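Local coordinates for CG8862 (Drosophila melanogaster, PDB 3ISM), which probably cleaves DNA and RNA as a magnesium-dependent mitochondrial endonuclease of the DNA/RNA non-specific family, captured here in complex with its inhibitor, at residues 22-28 with 52-56; 72-78 with 116-122. The contacts are given in a common frame with arbitrary orientation. Where two conformers were deposited one is given. Numbering follows the deposited sequence.

Contact 1 (22-28 with 52-56)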
ATOM      1  N   ILE B  22     -12.315   2.707 -24.170  1.00 28.40           N
ATOM      2  CA  ILE B  22     -12.143   1.856 -22.991  1.00 27.62           C
ATOM      3  C   ILE B  22     -12.443   2.645 -21.711  1.00 27.72           C
ATOM      4  O   ILE B  22     -13.198   2.165 -20.857  1.00 27.84           O
ATOM      5  CB  ILE B  22     -10.726   1.204 -22.934  1.00 27.35           C
ATOM      6  CG1 ILE B  22     -10.569   0.179 -24.058  1.00 26.59           C
ATOM      7  CG2 ILE B  22     -10.476   0.533 -21.589  1.00 26.18           C
ATOM      8  CD1 ILE B  22      -9.117  -0.127 -24.409  1.00 26.77           C
ATOM      9  N   MET B  23     -11.903   3.865 -21.617  1.00 26.85           N
ATOM     10  CA  MET B  23     -12.033   4.700 -20.416  1.00 26.67           C
ATOM     11  C   MET B  23     -13.204   5.674 -20.479  1.00 26.89           C
ATOM     12  O   MET B  23     -13.148   6.759 -19.899  1.00 27.50           O
ATOM     13  CB  MET B  23     -10.738   5.480 -20.150  1.00 26.62           C
ATOM     14  CG  MET B  23      -9.468   4.628 -20.105  1.00 26.06           C
ATOM     15  SD  MET B  23      -9.541   3.214 -18.968  1.00 25.58           S
ATOM     16  CE  MET B  23      -9.715   4.027 -17.383  1.00 23.80           C
ATOM     17  N   LYS B  24     -14.256   5.276 -21.182  1.00 26.71           N
ATOM     18  CA  LYS B  24     -15.504   6.032 -21.308  1.00 26.76           C
ATOM     19  C   LYS B  24     -16.065   6.587 -19.985  1.00 26.75           C
ATOM     20  O   LYS B  24     -16.527   7.731 -19.920  1.00 26.61           O
ATOM     21  CB  LYS B  24     -16.554   5.122 -21.946  1.00 26.06           C
ATOM     22  CG  LYS B  24     -17.930   5.739 -22.102  1.00 27.47           C
ATOM     23  CD  LYS B  24     -18.819   4.826 -22.915  1.00 26.88           C
ATOM     24  CE  LYS B  24     -20.231   5.315 -22.956  1.00 28.93           C
ATOM     25  NZ  LYS B  24     -21.015   4.502 -23.929  1.00 29.42           N
ATOM     26  N   TYR B  25     -16.034   5.761 -18.946  1.00 26.43           N
ATOM     27  CA  TYR B  25     -16.667   6.111 -17.678  1.00 26.86           C
ATOM     28  C   TYR B  25     -15.706   6.671 -16.627  1.00 26.84           C
ATOM     29  O   TYR B  25     -16.073   6.825 -15.465  1.00 27.11           O
ATOM     30  CB  TYR B  25     -17.452   4.911 -17.142  1.00 26.52           C
ATOM     31  CG  TYR B  25     -18.661   4.585 -18.000  1.00 26.57           C
ATOM     32  CD1 TYR B  25     -18.753   3.373 -18.687  1.00 26.70           C
ATOM     33  CD2 TYR B  25     -19.697   5.506 -18.154  1.00 27.20           C
ATOM     34  CE1 TYR B  25     -19.853   3.080 -19.491  1.00 26.82           C
ATOM     35  CE2 TYR B  25     -20.820   5.214 -18.947  1.00 27.77           C
ATOM     36  CZ  TYR B  25     -20.885   3.996 -19.610  1.00 26.70           C
ATOM     37  OH  TYR B  25     -21.972   3.703 -20.393  1.00 27.25           O
ATOM     38  N   GLY B  26     -14.482   6.984 -17.039  1.00 26.94           N
ATOM     39  CA  GLY B  26     -13.529   7.641 -16.148  1.00 27.45           C
ATOM     40  C   GLY B  26     -12.373   6.752 -15.765  1.00 27.75           C
ATOM     41  O   GLY B  26     -12.397   5.545 -16.018  1.00 28.26           O
ATOM     42  N   PHE B  27     -11.363   7.360 -15.151  1.00 27.64           N
ATOM     43  CA  PHE B  27     -10.190   6.658 -14.653  1.00 27.74           C
ATOM     44  C   PHE B  27     -10.303   6.367 -13.159  1.00 27.42           C
ATOM     45  O   PHE B  27     -10.471   7.294 -12.379  1.00 27.50           O
ATOM     46  CB  PHE B  27      -8.932   7.522 -14.886  1.00 28.21           C
ATOM     47  CG  PHE B  27      -8.487   7.584 -16.327  1.00 28.69           C
ATOM     48  CD1 PHE B  27      -7.296   6.983 -16.717  1.00 29.36           C
ATOM     49  CD2 PHE B  27      -9.246   8.252 -17.283  1.00 29.18           C
ATOM     50  CE1 PHE B  27      -6.864   7.035 -18.047  1.00 29.55           C
ATOM     51  CE2 PHE B  27      -8.831   8.310 -18.624  1.00 31.31           C
ATOM     52  CZ  PHE B  27      -7.628   7.692 -19.002  1.00 30.81           C
ATOM     53  N   PRO B  28     -10.173   5.091 -12.747  1.00 27.35           N
ATOM     54  CA  PRO B  28     -10.135   4.796 -11.296  1.00 27.81           C
ATOM     55  C   PRO B  28      -9.034   5.545 -10.519  1.00 28.23           C
ATOM     56  O   PRO B  28      -9.235   5.916  -9.351  1.00 27.77           O
ATOM     57  CB  PRO B  28      -9.888   3.278 -11.247  1.00 27.74           C
ATOM     58  CG  PRO B  28     -10.463   2.783 -12.563  1.00 26.90           C
ATOM     59  CD  PRO B  28     -10.053   3.858 -13.547  1.00 27.05           C
ATOM     60  N   TRP B  52      -4.727  -1.494 -11.149  1.00 27.79           N
ATOM     61  CA  TRP B  52      -5.962  -1.879 -11.839  1.00 27.56           C
ATOM     62  C   TRP B  52      -5.698  -2.060 -13.329  1.00 27.86           C
ATOM     63  O   TRP B  52      -4.691  -1.555 -13.870  1.00 27.49           O
ATOM     64  CB  TRP B  52      -7.102  -0.848 -11.630  1.00 27.21           C
ATOM     65  CG  TRP B  52      -6.767   0.598 -11.967  1.00 26.08           C
ATOM     66  CD1 TRP B  52      -6.369   1.564 -11.094  1.00 26.94           C
ATOM     67  CD2 TRP B  52      -6.844   1.237 -13.254  1.00 26.35           C
ATOM     68  NE1 TRP B  52      -6.162   2.758 -11.752  1.00 26.55           N
ATOM     69  CE2 TRP B  52      -6.450   2.585 -13.079  1.00 27.50           C
ATOM     70  CE3 TRP B  52      -7.186   0.802 -14.534  1.00 25.97           C
ATOM     71  CZ2 TRP B  52      -6.388   3.495 -14.140  1.00 26.34           C
ATOM     72  CZ3 TRP B  52      -7.125   1.721 -15.599  1.00 26.94           C
ATOM     73  CH2 TRP B  52      -6.717   3.038 -15.389  1.00 26.51           C
ATOM     74  N   VAL B  53      -6.577  -2.815 -13.990  1.00 27.73           N
ATOM     75  CA  VAL B  53      -6.642  -2.772 -15.441  1.00 27.60           C
ATOM     76  C   VAL B  53      -8.095  -2.451 -15.837  1.00 27.81           C
ATOM     77  O   VAL B  53      -9.024  -2.659 -15.037  1.00 26.81           O
ATOM     78  CB  VAL B  53      -6.194  -4.096 -16.106  1.00 28.00           C
ATOM     79  CG1 VAL B  53      -4.760  -4.431 -15.771  1.00 27.60           C
ATOM     80  CG2 VAL B  53      -7.126  -5.245 -15.710  1.00 28.17           C
ATOM     81  N   PHE B  54      -8.275  -1.952 -17.060  1.00 27.19           N
ATOM     82  CA  PHE B  54      -9.591  -1.608 -17.545  1.00 27.76           C
ATOM     83  C   PHE B  54      -9.810  -2.189 -18.945  1.00 27.39           C
ATOM     84  O   PHE B  54      -8.914  -2.169 -19.795  1.00 27.17           O
ATOM     85  CB  PHE B  54      -9.818  -0.085 -17.544  1.00 28.28           C
ATOM     86  CG  PHE B  54     -11.177   0.304 -17.049  1.00 29.66           C
ATOM     87  CD1 PHE B  54     -11.344   0.774 -15.749  1.00 31.36           C
ATOM     88  CD2 PHE B  54     -12.301   0.127 -17.854  1.00 29.57           C
ATOM     89  CE1 PHE B  54     -12.622   1.094 -15.269  1.00 33.12           C
ATOM     90  CE2 PHE B  54     -13.574   0.437 -17.380  1.00 32.24           C
ATOM     91  CZ  PHE B  54     -13.737   0.913 -16.079  1.00 30.52           C
ATOM     92  N   GLU B  55     -11.004  -2.716 -19.169  1.00 26.80           N
ATOM     93  CA  GLU B  55     -11.324  -3.403 -20.427  1.00 26.38           C
ATOM     94  C   GLU B  55     -12.715  -3.001 -20.876  1.00 26.05           C
ATOM     95  O   GLU B  55     -13.590  -2.746 -20.055  1.00 25.08           O
ATOM     96  CB  GLU B  55     -11.270  -4.922 -20.252  1.00 25.71           C
ATOM     97  CG  GLU B  55      -9.882  -5.511 -19.873  1.00 26.34           C
ATOM     98  CD  GLU B  55      -9.978  -6.985 -19.433  1.00 26.83           C
ATOM     99  OE1 GLU B  55     -10.676  -7.269 -18.435  1.00 27.00           O
ATOM    100  OE2 GLU B  55      -9.359  -7.860 -20.078  1.00 25.82           O
ATOM    101  N   HIS B  56     -12.900  -2.932 -22.190  1.00 26.10           N
ATOM    102  CA  HIS B  56     -14.206  -2.744 -22.771  1.00 25.99           C
ATOM    103  C   HIS B  56     -14.425  -3.910 -23.724  1.00 26.26           C
ATOM    104  O   HIS B  56     -13.772  -3.998 -24.758  1.00 26.40           O
ATOM    105  CB  HIS B  56     -14.308  -1.388 -23.493  1.00 25.57           C
ATOM    106  CG  HIS B  56     -15.389  -1.337 -24.536  1.00 24.71           C
ATOM    107  ND1 HIS B  56     -15.158  -0.904 -25.822  1.00 24.82           N
ATOM    108  CD2 HIS B  56     -16.697  -1.693 -24.488  1.00 22.96           C
ATOM    109  CE1 HIS B  56     -16.278  -0.989 -26.524  1.00 24.07           C
ATOM    110  NE2 HIS B  56     -17.226  -1.470 -25.739  1.00 24.63           N
TER

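Contact 2 (72-78 with 116-122)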
ATOM      1  N   LYS B  72       1.246 -19.209 -28.830  1.00 41.79           N
ATOM      2  CA  LYS B  72       2.401 -18.418 -29.265  1.00 41.16           C
ATOM      3  C   LYS B  72       2.801 -17.379 -28.222  1.00 40.63           C
ATOM      4  O   LYS B  72       3.782 -16.661 -28.412  1.00 40.96           O
ATOM      5  CB  LYS B  72       2.143 -17.748 -30.626  1.00 41.33           C
ATOM      6  CG  LYS B  72       1.714 -18.719 -31.750  1.00 41.65           C
ATOM      7  CD  LYS B  72       2.395 -18.377 -33.068  1.00 42.05           C
ATOM      8  CE  LYS B  72       1.797 -19.135 -34.247  1.00 42.37           C
ATOM      9  NZ  LYS B  72       0.826 -18.317 -35.033  1.00 41.30           N
ATOM     10  N   CYS B  73       2.050 -17.317 -27.118  1.00 39.54           N
ATOM     11  CA  CYS B  73       2.244 -16.297 -26.080  1.00 38.34           C
ATOM     12  C   CYS B  73       3.000 -16.786 -24.855  1.00 37.54           C
ATOM     13  O   CYS B  73       2.648 -17.813 -24.268  1.00 37.31           O
ATOM     14  CB  CYS B  73       0.897 -15.786 -25.598  1.00 38.20           C
ATOM     15  SG  CYS B  73      -0.204 -15.266 -26.876  1.00 38.12           S
ATOM     16  N   ASP B  74       3.999 -16.009 -24.441  1.00 36.50           N
ATOM     17  CA  ASP B  74       4.802 -16.336 -23.267  1.00 35.79           C
ATOM     18  C   ASP B  74       4.864 -15.168 -22.287  1.00 34.63           C
ATOM     19  O   ASP B  74       4.771 -14.001 -22.684  1.00 34.66           O
ATOM     20  CB  ASP B  74       6.221 -16.740 -23.671  1.00 35.91           C
ATOM     21  CG  ASP B  74       6.242 -17.899 -24.647  1.00 38.35           C
ATOM     22  OD1 ASP B  74       5.756 -19.000 -24.283  1.00 39.85           O
ATOM     23  OD2 ASP B  74       6.750 -17.705 -25.777  1.00 39.40           O
ATOM     24  N   PHE B  75       5.033 -15.501 -21.013  1.00 33.24           N
ATOM     25  CA  PHE B  75       5.147 -14.519 -19.950  1.00 32.60           C
ATOM     26  C   PHE B  75       6.505 -13.827 -20.068  1.00 32.69           C
ATOM     27  O   PHE B  75       7.545 -14.487 -20.122  1.00 32.91           O
ATOM     28  CB  PHE B  75       5.000 -15.201 -18.590  1.00 32.15           C
ATOM     29  CG  PHE B  75       3.652 -15.855 -18.369  1.00 31.14           C
ATOM     30  CD1 PHE B  75       2.574 -15.113 -17.921  1.00 30.55           C
ATOM     31  CD2 PHE B  75       3.475 -17.209 -18.590  1.00 29.86           C
ATOM     32  CE1 PHE B  75       1.341 -15.704 -17.703  1.00 30.80           C
ATOM     33  CE2 PHE B  75       2.245 -17.810 -18.378  1.00 30.68           C
ATOM     34  CZ  PHE B  75       1.174 -17.055 -17.933  1.00 30.45           C
ATOM     35  N   LYS B  76       6.491 -12.502 -20.138  1.00 32.38           N
ATOM     36  CA  LYS B  76       7.711 -11.742 -20.412  1.00 32.40           C
ATOM     37  C   LYS B  76       7.764 -10.452 -19.623  1.00 31.92           C
ATOM     38  O   LYS B  76       6.714  -9.850 -19.349  1.00 31.98           O
ATOM     39  CB  LYS B  76       7.836 -11.455 -21.909  1.00 32.81           C
ATOM     40  CG  LYS B  76       6.670 -10.694 -22.533  1.00 33.64           C
ATOM     41  CD  LYS B  76       6.386 -11.204 -23.962  1.00 37.25           C
ATOM     42  CE  LYS B  76       5.113 -10.570 -24.579  1.00 36.00           C
ATOM     43  NZ  LYS B  76       4.056 -10.252 -23.571  1.00 37.86           N
ATOM     44  N   GLN B  77       8.979 -10.032 -19.254  1.00 31.40           N
ATOM     45  CA  GLN B  77       9.193  -8.752 -18.564  1.00 31.49           C
ATOM     46  C   GLN B  77       8.723  -7.579 -19.427  1.00 31.35           C
ATOM     47  O   GLN B  77       8.830  -7.614 -20.654  1.00 31.77           O
ATOM     48  CB  GLN B  77      10.669  -8.559 -18.168  1.00 31.49           C
ATOM     49  CG  GLN B  77      11.614  -8.259 -19.350  1.00 30.80           C
ATOM     50  CD  GLN B  77      13.007  -7.799 -18.926  1.00 31.54           C
ATOM     51  OE1 GLN B  77      13.198  -7.272 -17.832  1.00 31.80           O
ATOM     52  NE2 GLN B  77      13.982  -7.975 -19.814  1.00 33.59           N
ATOM     53  N   ASP B  78       8.192  -6.560 -18.774  1.00 31.21           N
ATOM     54  CA  ASP B  78       7.762  -5.330 -19.441  1.00 31.84           C
ATOM     55  C   ASP B  78       8.896  -4.286 -19.398  1.00 31.74           C
ATOM     56  O   ASP B  78       9.185  -3.703 -18.341  1.00 31.13           O
ATOM     57  CB  ASP B  78       6.497  -4.789 -18.763  1.00 31.43           C
ATOM     58  CG  ASP B  78       5.917  -3.578 -19.484  1.00 32.35           C
ATOM     59  OD1 ASP B  78       6.599  -2.999 -20.360  1.00 31.68           O
ATOM     60  OD2 ASP B  78       4.766  -3.213 -19.170  1.00 32.22           O
ATOM     61  N   ASP B 116      -1.216 -11.196 -27.092  1.00 30.90           N
ATOM     62  CA  ASP B 116       0.212 -11.167 -26.724  0.50 30.87           C
ATOM     63  C   ASP B 116       0.487 -10.174 -25.609  1.00 30.75           C
ATOM     64  O   ASP B 116       1.215 -10.468 -24.654  1.00 30.78           O
ATOM     65  CB  ASP B 116       1.084 -10.788 -27.930  0.50 30.81           C
ATOM     66  CG  ASP B 116       1.308 -11.942 -28.886  0.50 31.39           C
ATOM     67  OD1 ASP B 116       1.200 -13.104 -28.455  0.50 31.33           O
ATOM     68  OD2 ASP B 116       1.611 -11.687 -30.074  0.50 31.71           O
ATOM     69  N   GLU B 117      -0.088  -8.983 -25.743  1.00 30.42           N
ATOM     70  CA  GLU B 117       0.132  -7.914 -24.778  1.00 30.84           C
ATOM     71  C   GLU B 117      -0.404  -8.202 -23.359  1.00 30.29           C
ATOM     72  O   GLU B 117       0.015  -7.551 -22.398  1.00 30.80           O
ATOM     73  CB  GLU B 117      -0.433  -6.590 -25.312  1.00 30.71           C
ATOM     74  CG  GLU B 117       0.344  -5.958 -26.485  1.00 31.71           C
ATOM     75  CD  GLU B 117      -0.499  -4.922 -27.238  1.00 32.98           C
ATOM     76  OE1 GLU B 117      -1.567  -4.531 -26.717  1.00 36.26           O
ATOM     77  OE2 GLU B 117      -0.117  -4.510 -28.357  1.00 35.97           O
ATOM     78  N   THR B 118      -1.322  -9.155 -23.207  1.00 29.60           N
ATOM     79  CA  THR B 118      -1.777  -9.528 -21.858  1.00 28.91           C
ATOM     80  C   THR B 118      -0.737 -10.386 -21.132  1.00 28.70           C
ATOM     81  O   THR B 118      -0.845 -10.615 -19.928  1.00 29.24           O
ATOM     82  CB  THR B 118      -3.135 -10.276 -21.867  1.00 29.01           C
ATOM     83  OG1 THR B 118      -2.980 -11.568 -22.481  1.00 28.79           O
ATOM     84  CG2 THR B 118      -4.184  -9.477 -22.639  1.00 28.78           C
ATOM     85  N   PHE B 119       0.282 -10.849 -21.848  1.00 28.32           N
ATOM     86  CA  PHE B 119       1.315 -11.678 -21.218  1.00 27.92           C
ATOM     87  C   PHE B 119       2.531 -10.929 -20.640  1.00 27.70           C
ATOM     88  O   PHE B 119       3.468 -11.557 -20.134  1.00 27.01           O
ATOM     89  CB  PHE B 119       1.732 -12.823 -22.143  1.00 27.89           C
ATOM     90  CG  PHE B 119       0.723 -13.943 -22.206  1.00 28.44           C
ATOM     91  CD1 PHE B 119       0.926 -15.118 -21.490  1.00 28.36           C
ATOM     92  CD2 PHE B 119      -0.439 -13.816 -22.971  1.00 28.22           C
ATOM     93  CE1 PHE B 119      -0.006 -16.156 -21.541  1.00 28.41           C
ATOM     94  CE2 PHE B 119      -1.380 -14.858 -23.032  1.00 29.52           C
ATOM     95  CZ  PHE B 119      -1.161 -16.029 -22.315  1.00 27.88           C
ATOM     96  N   TYR B 120       2.509  -9.595 -20.685  1.00 27.78           N
ATOM     97  CA  TYR B 120       3.530  -8.825 -19.981  1.00 27.32           C
ATOM     98  C   TYR B 120       3.359  -9.062 -18.497  1.00 27.35           C
ATOM     99  O   TYR B 120       2.229  -9.028 -17.989  1.00 26.70           O
ATOM    100  CB  TYR B 120       3.430  -7.330 -20.275  1.00 27.98           C
ATOM    101  CG  TYR B 120       3.949  -6.941 -21.629  1.00 29.38           C
ATOM    102  CD1 TYR B 120       5.299  -7.058 -21.936  1.00 29.97           C
ATOM    103  CD2 TYR B 120       3.084  -6.454 -22.611  1.00 30.39           C
ATOM    104  CE1 TYR B 120       5.783  -6.705 -23.198  1.00 31.49           C
ATOM    105  CE2 TYR B 120       3.555  -6.088 -23.867  1.00 30.78           C
ATOM    106  CZ  TYR B 120       4.906  -6.213 -24.150  1.00 31.48           C
ATOM    107  OH  TYR B 120       5.382  -5.858 -25.397  1.00 31.70           O
ATOM    108  N   LEU B 121       4.472  -9.297 -17.803  1.00 26.71           N
ATOM    109  CA  LEU B 121       4.445  -9.491 -16.359  1.00 27.46           C
ATOM    110  C   LEU B 121       3.890  -8.298 -15.572  1.00 27.82           C
ATOM    111  O   LEU B 121       3.529  -8.449 -14.409  1.00 27.96           O
ATOM    112  CB  LEU B 121       5.833  -9.862 -15.832  1.00 27.63           C
ATOM    113  CG  LEU B 121       6.284 -11.245 -16.306  1.00 28.74           C
ATOM    114  CD1 LEU B 121       7.771 -11.429 -16.056  1.00 27.74           C
ATOM    115  CD2 LEU B 121       5.459 -12.343 -15.618  1.00 29.03           C
ATOM    116  N   SER B 122       3.828  -7.123 -16.196  1.00 27.83           N
ATOM    117  CA  SER B 122       3.178  -5.982 -15.557  1.00 28.94           C
ATOM    118  C   SER B 122       1.661  -6.131 -15.475  1.00 29.29           C
ATOM    119  O   SER B 122       1.018  -5.399 -14.727  1.00 29.66           O
ATOM    120  CB  SER B 122       3.548  -4.675 -16.246  1.00 28.16           C
ATOM    121  OG  SER B 122       3.254  -4.731 -17.616  1.00 29.75           O
TER

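Contact 1 (22-28 with 52-56)
Residues 22-28, the end of helix 16-22 and the turn that follows it, cover one face of strand 52-56 in the central mixed beta-sheet of the nuclease fold. A type I turn from M23 to G26, closed by G26 N to M23 O at 3.2 Å, leads on to F27 and P28. No hydrogen bond crosses between the segments; 428 Å² of buried surface and mainly apolar contacts define the interface. At W52, whose CA-to-CB bond points toward the loop, P28 CD lies 3.8 Å from the centroid of the six-membered ring and 12° off its normal, a CH-pi contact over the face. M23 CE reaches W52 CH2 at 3.7 Å, and F27 CD1 approaches the same ring at its edge. The CA-to-CB bond of V53 points away, that of F54 toward the loop again. M23 SD sits 4.6 Å from the F54 ring centroid, an oblique Met-aromatic contact, P28 CG meets the ring edge, and I22 CG2 lies 3.6 Å from F54 O and 4.1 Å from F54 CB. The E55 CA-to-CB bond points away, and OE2 is hydrogen-bonded to H108 and N107. The H56 imidazole is hydrogen-bonded to N153 and R18, and H56 CB lies 3.9 Å from I22 CA.

Contact 2 (72-78 with 116-122)
Backbone pairing sets the register between loops 72-78 and 116-122. K76 N donates to F119 O at 3.2 Å and L121 N to K76 O at 2.8 Å, with N-H...acceptor angles of 159° and 163°; together they make a single beta bridge between K76 and Y120. Two side-chain hydrogen bonds extend it: K76 NZ gives one to D116 O (3.0 Å), and S122 OG donates to D78 OD2 (2.6 Å), a carboxylate that also forms a salt bridge with R34. The K76 ammonium is used twice, since NZ also lies 3.8 Å from the Y120 ring centroid and 10° off the normal, a cation-pi contact. Aromatic packing centres on F119. C73 CB makes a CH-pi contact over the F119 ring, 3.6 Å from the centroid, and the F119 edge points at the F75 face, with centroids 5.1 Å apart and planes at 57°. Beside this pair, L121 CD2 meets F75 CB at 4.1 Å. F75 also packs edge-to-face on Y331 of the CG4930 inhibitor chain. F119 makes another edge-to-face pair with H101, the predicted proton acceptor, consistent with the bridged pair lining one side of the active site of a His-Me finger nuclease.

How the contacts relate
From the N terminus, the chain leaves helix 16-22, runs through strands 33-35 and 40-44, and returns along strand 49-57, where contact 1 closes a 23-residue excursion. Contact 2 opens later, at residues 72-78, and closes after 37 intervening residues that include helix 89-92, strand 98-101 and most of helix 112-116. The two are therefore in series, neither nested nor crossed. The centres of contacts 1 and 2 are about 20 Å apart and their nearest atoms about 6 Å, without touching. Contact 1 ties the N-terminal helix and turn to the central sheet; contact 2 joins two loops beside the short sheet of 98-101 and 124-127. Contact 2 lies beside the predicted active-site H101, while contact 1 is farther off, its E55 side chain about 8 Å from that of H101.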